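Local coordinates for phosphoethanolamine N-methyltransferase 1 (PDB 4KRG), which methylates phosphoethanolamine with S-adenosylmethionine as the methyl donor, probably as a step of phosphocholine biosynthesis in this nematode, at residues S51-L56 and L124-W129; V61-A66 and R70-L75; A43-D48 and H157-C162. One frame throughout, in Å; residues are numbered along the deposited sequence. Where two conformers were deposited one is given.

Contact 1 of 3, residues S51-L56 and L124-W129; sequences SSLPHL and LVFTNW. With SAH (S-adenosyl-L-homocysteine), chain D; OPE (phosphoric acid mono-(2-amino-ethyl) ester), chain C.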
loop_
_atom_site.group_PDB
_atom_site.type_symbol
_atom_site.label_atom_id
_atom_site.label_comp_id
_atom_site.label_asym_id
_atom_site.label_seq_id
_atom_site.Cartn_x
_atom_site.Cartn_y
_atom_site.Cartn_z
ATOM N N SER A 51 -14.700 4.274 -1.477
ATOM C CA SER A 51 -14.400 5.693 -1.356
ATOM C C SER A 51 -12.990 6.021 -1.846
ATOM O O SER A 51 -12.630 7.189 -1.969
ATOM C CB SER A 51 -14.579 6.170 0.078
ATOM O OG SER A 51 -13.424 5.875 0.832
ATOM N N SER A 52 -12.198 4.994 -2.146
ATOM C CA SER A 52 -10.836 5.215 -2.628
ATOM C C SER A 52 -10.769 5.252 -4.152
ATOM O O SER A 52 -9.745 5.607 -4.725
ATOM C CB SER A 52 -9.888 4.140 -2.094
ATOM O OG SER A 52 -10.033 2.928 -2.812
ATOM N N LEU A 53 -11.867 4.885 -4.801
ATOM C CA LEU A 53 -11.911 4.833 -6.261
ATOM C C LEU A 53 -12.181 6.194 -6.906
ATOM O O LEU A 53 -12.786 7.075 -6.301
ATOM C CB LEU A 53 -12.974 3.832 -6.730
ATOM C CG LEU A 53 -12.848 2.387 -6.253
ATOM C CD1 LEU A 53 -13.974 1.546 -6.840
ATOM C CD2 LEU A 53 -11.508 1.818 -6.647
ATOM N N PRO A 54 -11.728 6.367 -8.149
ATOM C CA PRO A 54 -12.155 7.567 -8.867
ATOM C C PRO A 54 -13.659 7.529 -9.139
ATOM O O PRO A 54 -14.273 6.463 -9.070
ATOM C CB PRO A 54 -11.366 7.499 -10.180
ATOM C CG PRO A 54 -10.813 6.117 -10.253
ATOM C CD PRO A 54 -10.687 5.617 -8.869
ATOM N N HIS A 55 -14.247 8.688 -9.412
ATOM C CA HIS A 55 -15.646 8.749 -9.806
ATOM C C HIS A 55 -15.844 7.959 -11.092
ATOM O O HIS A 55 -14.962 7.924 -11.953
ATOM C CB HIS A 55 -16.075 10.195 -10.010
ATOM C CG HIS A 55 -16.291 10.949 -8.737
ATOM N ND1 HIS A 55 -17.510 11.474 -8.385
ATOM C CD2 HIS A 55 -15.431 11.275 -7.741
ATOM C CE1 HIS A 55 -17.402 12.094 -7.223
ATOM N NE2 HIS A 55 -16.153 11.989 -6.810
ATOM N N LEU A 56 -17.011 7.340 -11.236
ATOM C CA LEU A 56 -17.224 6.370 -12.307
ATOM C C LEU A 56 -18.262 6.776 -13.352
ATOM O O LEU A 56 -18.623 5.969 -14.205
ATOM C CB LEU A 56 -17.595 5.013 -11.711
ATOM C CG LEU A 56 -16.592 4.422 -10.715
ATOM C CD1 LEU A 56 -17.159 3.179 -10.077
ATOM C CD2 LEU A 56 -15.283 4.105 -11.409
ATOM N N LEU A 124 -12.107 0.930 -15.677
ATOM C CA LEU A 124 -11.693 0.449 -14.363
ATOM C C LEU A 124 -11.719 -1.072 -14.325
ATOM O O LEU A 124 -12.721 -1.688 -14.678
ATOM C CB LEU A 124 -12.613 0.998 -13.270
ATOM C CG LEU A 124 -12.376 0.488 -11.839
ATOM C CD1 LEU A 124 -11.023 0.928 -11.311
ATOM C CD2 LEU A 124 -13.481 0.958 -10.904
ATOM N N VAL A 125 -10.605 -1.670 -13.925
ATOM C CA VAL A 125 -10.575 -3.084 -13.598
ATOM C C VAL A 125 -10.598 -3.158 -12.080
ATOM O O VAL A 125 -9.652 -2.736 -11.417
ATOM C CB VAL A 125 -9.313 -3.780 -14.171
ATOM C CG1 VAL A 125 -9.173 -5.207 -13.633
ATOM C CG2 VAL A 125 -9.366 -3.804 -15.689
ATOM N N PHE A 126 -11.698 -3.654 -11.527
ATOM C CA PHE A 126 -11.856 -3.680 -10.085
ATOM C C PHE A 126 -11.726 -5.088 -9.547
ATOM O O PHE A 126 -12.424 -6.002 -9.992
ATOM C CB PHE A 126 -13.212 -3.116 -9.670
ATOM C CG PHE A 126 -13.432 -3.127 -8.183
ATOM C CD1 PHE A 126 -13.011 -2.059 -7.399
ATOM C CD2 PHE A 126 -14.041 -4.210 -7.561
ATOM C CE1 PHE A 126 -13.202 -2.068 -6.023
ATOM C CE2 PHE A 126 -14.230 -4.225 -6.181
ATOM C CZ PHE A 126 -13.808 -3.156 -5.418
ATOM N N THR A 127 -10.840 -5.264 -8.577
ATOM C CA THR A 127 -10.746 -6.522 -7.866
ATOM C C THR A 127 -10.589 -6.245 -6.378
ATOM O O THR A 127 -10.189 -5.155 -5.972
ATOM C CB THR A 127 -9.560 -7.374 -8.350
ATOM O OG1 THR A 127 -8.337 -6.718 -8.006
ATOM C CG2 THR A 127 -9.622 -7.607 -9.858
ATOM N N ASN A 128 -10.909 -7.245 -5.571
ATOM C CA ASN A 128 -10.766 -7.159 -4.124
ATOM C C ASN A 128 -10.644 -8.588 -3.608
ATOM O O ASN A 128 -11.608 -9.350 -3.685
ATOM C CB ASN A 128 -11.973 -6.431 -3.506
ATOM C CG ASN A 128 -11.820 -6.196 -2.006
ATOM O OD1 ASN A 128 -11.190 -5.227 -1.575
ATOM N ND2 ASN A 128 -12.400 -7.080 -1.207
ATOM N N TRP A 129 -9.453 -8.945 -3.121
ATOM C CA TRP A 129 -9.115 -10.324 -2.730
ATOM C C TRP A 129 -9.102 -11.323 -3.908
ATOM O O TRP A 129 -9.925 -12.234 -3.948
ATOM C CB TRP A 129 -10.077 -10.857 -1.657
ATOM C CG TRP A 129 -9.944 -10.289 -0.275
ATOM C CD1 TRP A 129 -8.789 -10.024 0.413
ATOM C CD2 TRP A 129 -11.022 -9.941 0.592
ATOM N NE1 TRP A 129 -9.090 -9.532 1.666
ATOM C CE2 TRP A 129 -10.454 -9.468 1.802
ATOM C CE3 TRP A 129 -12.415 -9.979 0.478
ATOM C CZ2 TRP A 129 -11.232 -9.043 2.874
ATOM C CZ3 TRP A 129 -13.185 -9.557 1.539
ATOM C CH2 TRP A 129 -12.593 -9.095 2.725
HETATM N N SAH D . -14.318 -9.741 -4.233
HETATM C CA SAH D . -15.495 -10.130 -3.440
HETATM C CB SAH D . -15.328 -11.627 -3.007
HETATM C CG SAH D . -14.026 -11.914 -2.261
HETATM S SD SAH D . -13.683 -13.669 -1.946
HETATM C C SAH D . -15.666 -9.245 -2.272
HETATM O O SAH D . -14.685 -8.784 -1.708
HETATM O OXT SAH D . -16.737 -9.236 -1.705
HETATM C "C5'" SAH D . -13.051 -14.321 -3.514
HETATM C "C4'" SAH D . -13.908 -14.345 -4.658
HETATM O "O4'" SAH D . -13.103 -14.456 -5.862
HETATM C "C3'" SAH D . -14.801 -15.520 -4.642
HETATM O "O3'" SAH D . -16.063 -15.152 -5.152
HETATM C "C2'" SAH D . -14.167 -16.466 -5.549
HETATM O "O2'" SAH D . -15.111 -17.330 -6.116
HETATM C "C1'" SAH D . -13.552 -15.576 -6.563
HETATM N N9 SAH D . -12.418 -16.210 -7.322
HETATM C C8 SAH D . -11.271 -16.690 -6.825
HETATM N N7 SAH D . -10.497 -17.021 -7.861
HETATM C C5 SAH D . -11.136 -16.754 -9.003
HETATM C C6 SAH D . -10.807 -16.901 -10.361
HETATM N N6 SAH D . -9.598 -17.425 -10.754
HETATM N N1 SAH D . -11.712 -16.511 -11.276
HETATM C C2 SAH D . -12.887 -16.000 -10.928
HETATM N N3 SAH D . -13.229 -15.849 -9.637
HETATM C C4 SAH D . -12.377 -16.213 -8.662
HETATM C CA OPE C . -10.300 -13.142 3.109
HETATM C CB OPE C . -11.519 -13.256 2.253
HETATM O O1 OPE C . -8.911 -14.318 5.334
HETATM O O2 OPE C . -7.218 -13.277 3.899
HETATM O O3 OPE C . -7.610 -15.732 3.722
HETATM O O4 OPE C . -9.338 -14.111 2.904
HETATM N N OPE C . -11.317 -13.388 0.834
HETATM P P OPE C . -8.240 -14.382 3.981
#

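Contact 2 of 3, residues V61-A66 and R70-L75; sequences VVDIGA and RFTTVL. With SAH (S-adenosyl-L-homocysteine), chain D.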
loop_
_atom_site.group_PDB
_atom_site.type_symbol
_atom_site.label_atom_id
_atom_site.label_comp_id
_atom_site.label_asym_id
_atom_site.label_seq_id
_atom_site.Cartn_x
_atom_site.Cartn_y
_atom_site.Cartn_z
ATOM N N VAL A 61 -16.830 -0.591 -16.148
ATOM C CA VAL A 61 -16.076 -1.247 -15.085
ATOM C C VAL A 61 -16.186 -2.760 -15.207
ATOM O O VAL A 61 -17.242 -3.283 -15.553
ATOM C CB VAL A 61 -16.612 -0.834 -13.692
ATOM C CG1 VAL A 61 -15.787 -1.456 -12.589
ATOM C CG2 VAL A 61 -16.632 0.675 -13.547
ATOM N N VAL A 62 -15.097 -3.474 -14.941
ATOM C CA VAL A 62 -15.183 -4.921 -14.824
ATOM C C VAL A 62 -14.789 -5.323 -13.412
ATOM O O VAL A 62 -13.697 -4.994 -12.947
ATOM C CB VAL A 62 -14.347 -5.671 -15.898
ATOM C CG1 VAL A 62 -12.887 -5.261 -15.855
ATOM C CG2 VAL A 62 -14.488 -7.175 -15.722
ATOM N N ASP A 63 -15.707 -5.994 -12.718
ATOM C CA ASP A 63 -15.483 -6.433 -11.339
ATOM C C ASP A 63 -15.230 -7.928 -11.377
ATOM O O ASP A 63 -16.160 -8.713 -11.544
ATOM C CB ASP A 63 -16.697 -6.093 -10.466
ATOM C CG ASP A 63 -16.565 -6.592 -9.028
ATOM O OD1 ASP A 63 -15.486 -7.091 -8.626
ATOM O OD2 ASP A 63 -17.562 -6.470 -8.279
ATOM N N ILE A 64 -13.963 -8.314 -11.237
ATOM C CA ILE A 64 -13.547 -9.703 -11.425
ATOM C C ILE A 64 -13.364 -10.421 -10.087
ATOM O O ILE A 64 -12.603 -9.971 -9.238
ATOM C CB ILE A 64 -12.241 -9.766 -12.224
ATOM C CG1 ILE A 64 -12.400 -8.993 -13.531
ATOM C CG2 ILE A 64 -11.840 -11.204 -12.500
ATOM C CD1 ILE A 64 -11.142 -8.932 -14.354
ATOM N N GLY A 65 -14.055 -11.546 -9.913
ATOM C CA GLY A 65 -14.078 -12.231 -8.630
ATOM C C GLY A 65 -15.076 -11.548 -7.717
ATOM O O GLY A 65 -14.889 -11.468 -6.506
ATOM N N ALA A 66 -16.153 -11.055 -8.322
ATOM C CA ALA A 66 -17.148 -10.233 -7.634
ATOM C C ALA A 66 -17.968 -10.993 -6.600
ATOM O O ALA A 66 -18.608 -10.377 -5.748
ATOM C CB ALA A 66 -18.084 -9.605 -8.648
ATOM N N ARG A 70 -21.158 -7.645 -3.644
ATOM C CA ARG A 70 -21.353 -6.518 -2.729
ATOM C C ARG A 70 -20.734 -5.205 -3.232
ATOM O O ARG A 70 -21.222 -4.132 -2.917
ATOM C CB ARG A 70 -20.908 -6.860 -1.305
ATOM C CG ARG A 70 -19.480 -7.290 -1.185
ATOM C CD ARG A 70 -19.158 -7.845 0.196
ATOM N NE ARG A 70 -17.714 -7.955 0.331
ATOM C CZ ARG A 70 -16.929 -7.066 0.929
ATOM N NH1 ARG A 70 -17.426 -5.982 1.504
ATOM N NH2 ARG A 70 -15.631 -7.277 0.956
ATOM N N PHE A 71 -19.675 -5.291 -4.026
ATOM C CA PHE A 71 -19.130 -4.100 -4.669
ATOM C C PHE A 71 -19.884 -3.768 -5.956
ATOM O O PHE A 71 -20.159 -2.600 -6.236
ATOM C CB PHE A 71 -17.641 -4.273 -4.966
ATOM C CG PHE A 71 -16.781 -4.296 -3.741
ATOM C CD1 PHE A 71 -16.547 -3.133 -3.026
ATOM C CD2 PHE A 71 -16.202 -5.475 -3.307
ATOM C CE1 PHE A 71 -15.746 -3.144 -1.888
ATOM C CE2 PHE A 71 -15.398 -5.491 -2.171
ATOM C CZ PHE A 71 -15.176 -4.322 -1.464
ATOM N N THR A 72 -20.201 -4.800 -6.736
ATOM C CA THR A 72 -20.937 -4.635 -7.990
ATOM C C THR A 72 -22.185 -3.802 -7.770
ATOM O O THR A 72 -22.483 -2.894 -8.544
ATOM C CB THR A 72 -21.322 -6.000 -8.598
ATOM O OG1 THR A 72 -20.147 -6.637 -9.105
ATOM C CG2 THR A 72 -22.315 -5.830 -9.734
ATOM N N THR A 73 -22.892 -4.101 -6.687
ATOM C CA THR A 73 -24.116 -3.401 -6.327
ATOM C C THR A 73 -23.933 -1.884 -6.290
ATOM O O THR A 73 -24.748 -1.146 -6.836
ATOM C CB THR A 73 -24.648 -3.901 -4.971
ATOM O OG1 THR A 73 -25.015 -5.282 -5.090
ATOM C CG2 THR A 73 -25.861 -3.104 -4.549
ATOM N N VAL A 74 -22.860 -1.424 -5.659
ATOM C CA VAL A 74 -22.625 0.003 -5.516
ATOM C C VAL A 74 -21.904 0.590 -6.731
ATOM O O VAL A 74 -22.150 1.735 -7.108
ATOM C CB VAL A 74 -21.860 0.324 -4.210
ATOM C CG1 VAL A 74 -21.693 1.826 -4.039
ATOM C CG2 VAL A 74 -22.597 -0.249 -3.003
ATOM N N LEU A 75 -21.027 -0.196 -7.352
ATOM C CA LEU A 75 -20.304 0.260 -8.542
ATOM C C LEU A 75 -21.266 0.654 -9.665
ATOM O O LEU A 75 -21.091 1.683 -10.311
ATOM C CB LEU A 75 -19.328 -0.811 -9.042
ATOM C CG LEU A 75 -18.094 -1.137 -8.186
ATOM C CD1 LEU A 75 -17.422 -2.414 -8.691
ATOM C CD2 LEU A 75 -17.092 0.010 -8.192
HETATM N N SAH D . -14.318 -9.741 -4.233
HETATM C CA SAH D . -15.495 -10.130 -3.440
HETATM C CB SAH D . -15.328 -11.627 -3.007
HETATM C CG SAH D . -14.026 -11.914 -2.261
HETATM S SD SAH D . -13.683 -13.669 -1.946
HETATM C C SAH D . -15.666 -9.245 -2.272
HETATM O O SAH D . -14.685 -8.784 -1.708
HETATM O OXT SAH D . -16.737 -9.236 -1.705
HETATM C "C5'" SAH D . -13.051 -14.321 -3.514
HETATM C "C4'" SAH D . -13.908 -14.345 -4.658
HETATM O "O4'" SAH D . -13.103 -14.456 -5.862
HETATM C "C3'" SAH D . -14.801 -15.520 -4.642
HETATM O "O3'" SAH D . -16.063 -15.152 -5.152
HETATM C "C2'" SAH D . -14.167 -16.466 -5.549
HETATM O "O2'" SAH D . -15.111 -17.330 -6.116
HETATM C "C1'" SAH D . -13.552 -15.576 -6.563
HETATM N N9 SAH D . -12.418 -16.210 -7.322
HETATM C C8 SAH D . -11.271 -16.690 -6.825
HETATM N N7 SAH D . -10.497 -17.021 -7.861
HETATM C C5 SAH D . -11.136 -16.754 -9.003
HETATM C C6 SAH D . -10.807 -16.901 -10.361
HETATM N N6 SAH D . -9.598 -17.425 -10.754
HETATM N N1 SAH D . -11.712 -16.511 -11.276
HETATM C C2 SAH D . -12.887 -16.000 -10.928
HETATM N N3 SAH D . -13.229 -15.849 -9.637
HETATM C C4 SAH D . -12.377 -16.213 -8.662
HETATM O O HOH W 1 -18.567 -7.435 -5.981
HETATM O O HOH W 2 -18.883 -9.744 -3.093
#

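Contact 3 of 3, residues A43-D48 and H157-C162; sequences ASDRAD and HLRESC. With OPE (phosphoric acid mono-(2-amino-ethyl) ester), chain C.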
loop_
_atom_site.group_PDB
_atom_site.type_symbol
_atom_site.label_atom_id
_atom_site.label_comp_id
_atom_site.label_asym_id
_atom_site.label_seq_id
_atom_site.Cartn_x
_atom_site.Cartn_y
_atom_site.Cartn_z
ATOM N N ALA A 43 -19.938 -3.434 5.708
ATOM C CA ALA A 43 -20.273 -2.131 5.139
ATOM C C ALA A 43 -19.115 -1.136 5.268
ATOM O O ALA A 43 -18.850 -0.346 4.359
ATOM C CB ALA A 43 -21.534 -1.581 5.772
ATOM N N SER A 44 -18.437 -1.174 6.408
ATOM C CA SER A 44 -17.328 -0.260 6.626
ATOM C C SER A 44 -16.157 -0.601 5.710
ATOM O O SER A 44 -15.519 0.296 5.170
ATOM C CB SER A 44 -16.901 -0.233 8.094
ATOM O OG SER A 44 -16.477 -1.505 8.520
ATOM N N ASP A 45 -15.884 -1.886 5.518
ATOM C CA ASP A 45 -14.833 -2.306 4.595
ATOM C C ASP A 45 -15.155 -1.861 3.162
ATOM O O ASP A 45 -14.319 -1.281 2.474
ATOM C CB ASP A 45 -14.637 -3.826 4.652
ATOM C CG ASP A 45 -13.722 -4.340 3.553
ATOM O OD1 ASP A 45 -12.500 -4.437 3.788
ATOM O OD2 ASP A 45 -14.229 -4.659 2.455
ATOM N N ARG A 46 -16.380 -2.128 2.727
ATOM C CA ARG A 46 -16.790 -1.793 1.371
ATOM C C ARG A 46 -16.653 -0.290 1.119
ATOM O O ARG A 46 -16.157 0.122 0.070
ATOM C CB ARG A 46 -18.218 -2.281 1.114
ATOM C CG ARG A 46 -18.831 -1.729 -0.148
ATOM C CD ARG A 46 -20.140 -2.410 -0.483
ATOM N NE ARG A 46 -20.909 -2.805 0.694
ATOM C CZ ARG A 46 -21.823 -2.042 1.284
ATOM N NH1 ARG A 46 -22.080 -0.829 0.818
ATOM N NH2 ARG A 46 -22.478 -2.495 2.342
ATOM N N ALA A 47 -17.057 0.514 2.103
ATOM C CA ALA A 47 -16.943 1.968 2.018
ATOM C C ALA A 47 -15.487 2.434 1.973
ATOM O O ALA A 47 -15.158 3.348 1.224
ATOM C CB ALA A 47 -17.688 2.632 3.167
ATOM N N ASP A 48 -14.620 1.805 2.766
ATOM C CA ASP A 48 -13.184 2.085 2.711
ATOM C C ASP A 48 -12.633 1.903 1.303
ATOM O O ASP A 48 -11.855 2.711 0.818
ATOM C CB ASP A 48 -12.411 1.147 3.642
ATOM C CG ASP A 48 -12.590 1.485 5.110
ATOM O OD1 ASP A 48 -13.035 2.600 5.440
ATOM O OD2 ASP A 48 -12.266 0.609 5.936
ATOM N N HIS A 157 -7.918 -1.358 -9.541
ATOM C CA HIS A 157 -7.870 -1.439 -8.094
ATOM C C HIS A 157 -7.592 -2.880 -7.696
ATOM O O HIS A 157 -8.239 -3.803 -8.192
ATOM C CB HIS A 157 -9.192 -0.993 -7.468
ATOM C CG HIS A 157 -9.240 -1.185 -5.982
ATOM N ND1 HIS A 157 -9.597 -2.380 -5.400
ATOM C CD2 HIS A 157 -8.966 -0.332 -4.967
ATOM C CE1 HIS A 157 -9.541 -2.258 -4.081
ATOM N NE2 HIS A 157 -9.157 -1.029 -3.797
ATOM N N LEU A 158 -6.636 -3.064 -6.789
ATOM C CA LEU A 158 -6.377 -4.378 -6.219
ATOM C C LEU A 158 -6.313 -4.257 -4.706
ATOM O O LEU A 158 -5.925 -3.227 -4.183
ATOM C CB LEU A 158 -5.070 -4.939 -6.758
ATOM C CG LEU A 158 -5.022 -5.036 -8.285
ATOM C CD1 LEU A 158 -3.707 -4.482 -8.802
ATOM C CD2 LEU A 158 -5.200 -6.469 -8.730
ATOM N N ARG A 159 -6.717 -5.311 -4.013
ATOM C CA ARG A 159 -6.628 -5.372 -2.563
ATOM C C ARG A 159 -6.325 -6.811 -2.200
ATOM O O ARG A 159 -7.034 -7.722 -2.628
ATOM C CB ARG A 159 -7.949 -4.957 -1.921
ATOM C CG ARG A 159 -7.940 -5.064 -0.400
ATOM C CD ARG A 159 -8.522 -6.376 0.113
ATOM N NE ARG A 159 -8.739 -6.312 1.556
ATOM C CZ ARG A 159 -9.819 -5.786 2.126
ATOM N NH1 ARG A 159 -10.798 -5.284 1.379
ATOM N NH2 ARG A 159 -9.923 -5.764 3.445
ATOM N N GLU A 160 -5.274 -7.033 -1.421
ATOM C CA GLU A 160 -4.892 -8.400 -1.108
ATOM C C GLU A 160 -4.563 -8.587 0.366
ATOM O O GLU A 160 -4.116 -7.654 1.034
ATOM C CB GLU A 160 -3.696 -8.832 -1.963
ATOM C CG GLU A 160 -3.892 -8.681 -3.460
ATOM C CD GLU A 160 -4.960 -9.614 -4.020
ATOM O OE1 GLU A 160 -5.220 -10.671 -3.400
ATOM O OE2 GLU A 160 -5.538 -9.297 -5.085
ATOM N N SER A 161 -4.797 -9.794 0.871
ATOM C CA SER A 161 -4.316 -10.161 2.191
ATOM C C SER A 161 -2.828 -10.401 2.045
ATOM O O SER A 161 -2.404 -11.367 1.398
ATOM C CB SER A 161 -4.988 -11.436 2.688
ATOM O OG SER A 161 -6.380 -11.249 2.805
ATOM N N CYS A 162 -2.030 -9.518 2.624
ATOM C CA CYS A 162 -0.594 -9.642 2.476
ATOM C C CYS A 162 0.030 -10.315 3.693
ATOM O O CYS A 162 -0.342 -10.019 4.826
ATOM C CB CYS A 162 0.034 -8.272 2.198
ATOM S SG CYS A 162 -0.470 -7.571 0.606
HETATM C CA OPE C . -10.300 -13.142 3.109
HETATM C CB OPE C . -11.519 -13.256 2.253
HETATM O O1 OPE C . -8.911 -14.318 5.334
HETATM O O2 OPE C . -7.218 -13.277 3.899
HETATM O O3 OPE C . -7.610 -15.732 3.722
HETATM O O4 OPE C . -9.338 -14.111 2.904
HETATM N N OPE C . -11.317 -13.388 0.834
HETATM P P OPE C . -8.240 -14.382 3.981
#

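Contact 1 of 3, residues S51-L56 and L124-W129
Leu53 and Leu56, on the loop that leads from helix 38-50 into strand 60-64, pack on Leu124 and Phe126 of strand 122-126 in the Rossmann-like sheet of a class I methyltransferase. Three leucines and one phenylalanine make the whole contact; no hydrogen bond crosses it. In Leu124 the CB heads for the loop, and CG continues anti to the backbone N (chi1 175°). Of its two methyls CD2 does the work: it lies 3.7 Å from CD2 of Leu56 and also meets CD1 of Leu53, so a single methyl touches both loop leucines. The same CD1 of Leu53 reaches on along the strand and sits equally close to CD1 and CE1 of the Phe126 ring, 3.8 Å from each, the two side chains crossing at about a right angle. Phe126 is packed from elsewhere too, by a nearly parallel His157 ring and by the more steeply inclined ring of Phe71, while Leu75 of helix 70-78 touches both loop leucines.

Beyond the strand the chain turns from hydrophobic core to binding site. Asn128 holds the amino-acid end of S-adenosylhomocysteine twice: its backbone O accepts from the ligand N at 2.8 Å, and its ND2 donates to the ligand O at 2.9 Å. Arg159 NH1 bonds to OD1 of this amide, which should help to fix its rotation. The next residue, Trp129, touches both ligands. The S-adenosylhomocysteine O comes near its CE3. Phosphoethanolamine lies over one face of the indole, with its CB above the ring centre; Asn128 ND2 lies at the opposite face, toward the rim. The phosphoethanolamine N, over that first face, comes within 3.5 Å of Trp129 CD2.

Contact 2 of 3, residues V61-A66 and R70-L75
Val61 meets Leu75 across the first strand-helix unit of a Rossmann-like methyltransferase, its CG1 lying 4.3 Å from Leu75 CD1. Strand 61-64 and helix 70-75 run almost antiparallel, at 168°, with their axes 9.4 Å apart. Asp63, two residues on, is the polar centre of the contact. With CG anti to the backbone N (chi1 177°), its carboxylate reaches Thr72 of helix 70-78, where OD2 accepts from Thr72 OG1 at 2.7 Å on the anti side, 26° out of the carboxylate plane. Thr72 OG1 is also hydrogen-bonded to Ser84 OG of the next strand. A water donates to the same Asp63 OD2 and to Ala66 O and accepts from Thr72 N, so the buried carboxylate oxygen is gripped by both hydroxyl and water.

At Gly65 the chain leaves the strand with positive phi, and its O accepts from the N of S-adenosylhomocysteine at 2.9 Å. Ala66 packs its CB on Thr72 OG1, 3.6 Å away, and its O accepts a hydrogen bond from a second water that also donates to the ligand OXT and accepts from Arg70 N. From the helix, Arg70 NE donates to OXT at 2.6 Å, and NH2 makes a longer bond to the ligand O. Phe71 CE2 lies over one face of that guanidinium, toward its rim, and the ring's edge meets the same O.

Strand 60-64 pairs in parallel with strands 81-86 and 122-126. Helix 70-78 covers it, in turn touched by helix 38-50, where Ile49 and Leu50 pack on Phe71 and Leu50 also meets Val74 and Leu75.

Contact 3 of 3, residues A43-D48 and H157-C162
Beside the phosphoethanolamine pocket of the methyltransferase domain, a buried salt bridge between Asp45 and Arg159 ties helix 38-50 to strand 154-161, whose Ser161 belongs to that pocket. The two side chains approach from opposite directions. Asp45 CG stands anti to the backbone N (chi1 171°), which carries the carboxylate away from the helix to the arginine. Arg159 starts toward the helix and bends at chi2 (-96°), presenting the end of its guanidinium rather than the NE flank. NH1 and NH2 both donate to the one oxygen Asp45 OD1, at 3.1 and 2.9 Å. OD1 lies almost exactly in the guanidinium plane; NH1 meets its syn lone pair, whereas NH2 meets it nearly along the C-O bond. The two flat groups are nearly coplanar, 27° apart, in a forked grip on a single acceptor.

The third nitrogen of this arginine, NE, donates to Gln231 OE1, which helps to hold the group in place. NH1 has a second partner in Asn128, so the ion pair is linked to a residue that binds S-adenosylhomocysteine. With its charge paired inside the protein, the guanidinium is probably kept ionised and rigid. Asp45 OD2 faces Arg70 in a weak, long ion pair.

Two residues further along the strand, Ser161 OG donates to phosphoethanolamine O2 in a very short bond of 2.5 Å; Gln231 NE2 also bonds to this hydroxyl, so one glutamine touches both Arg159 and Ser161. Strand 154-161 lies between parallel strand 122-126 and antiparallel strand 231-240. Of residues 43-48 only Asp45 touches residues 157-162, while Asp45 and Arg46 also pack on Phe71 of helix 70-78.

The three contacts are nested along the chain: contact 2 lies inside the loop closed by contact 1, and contact 1 inside that closed by contact 3. Their centres are close, about 9 Å between contacts 1 and 2, 10 Å between 1 and 3, and 12 Å between 2 and 3. They use three adjacent parallel strands, 60-64, 122-126 and 154-161, with strand 122-126 in the middle. Helix 70-78 and helix 38-50 with its following loop pack against this part of the sheet. Contacts 1 and 2 share S-adenosylhomocysteine and contacts 1 and 3 share phosphoethanolamine, so residues 124-129 join the cofactor site to the substrate site.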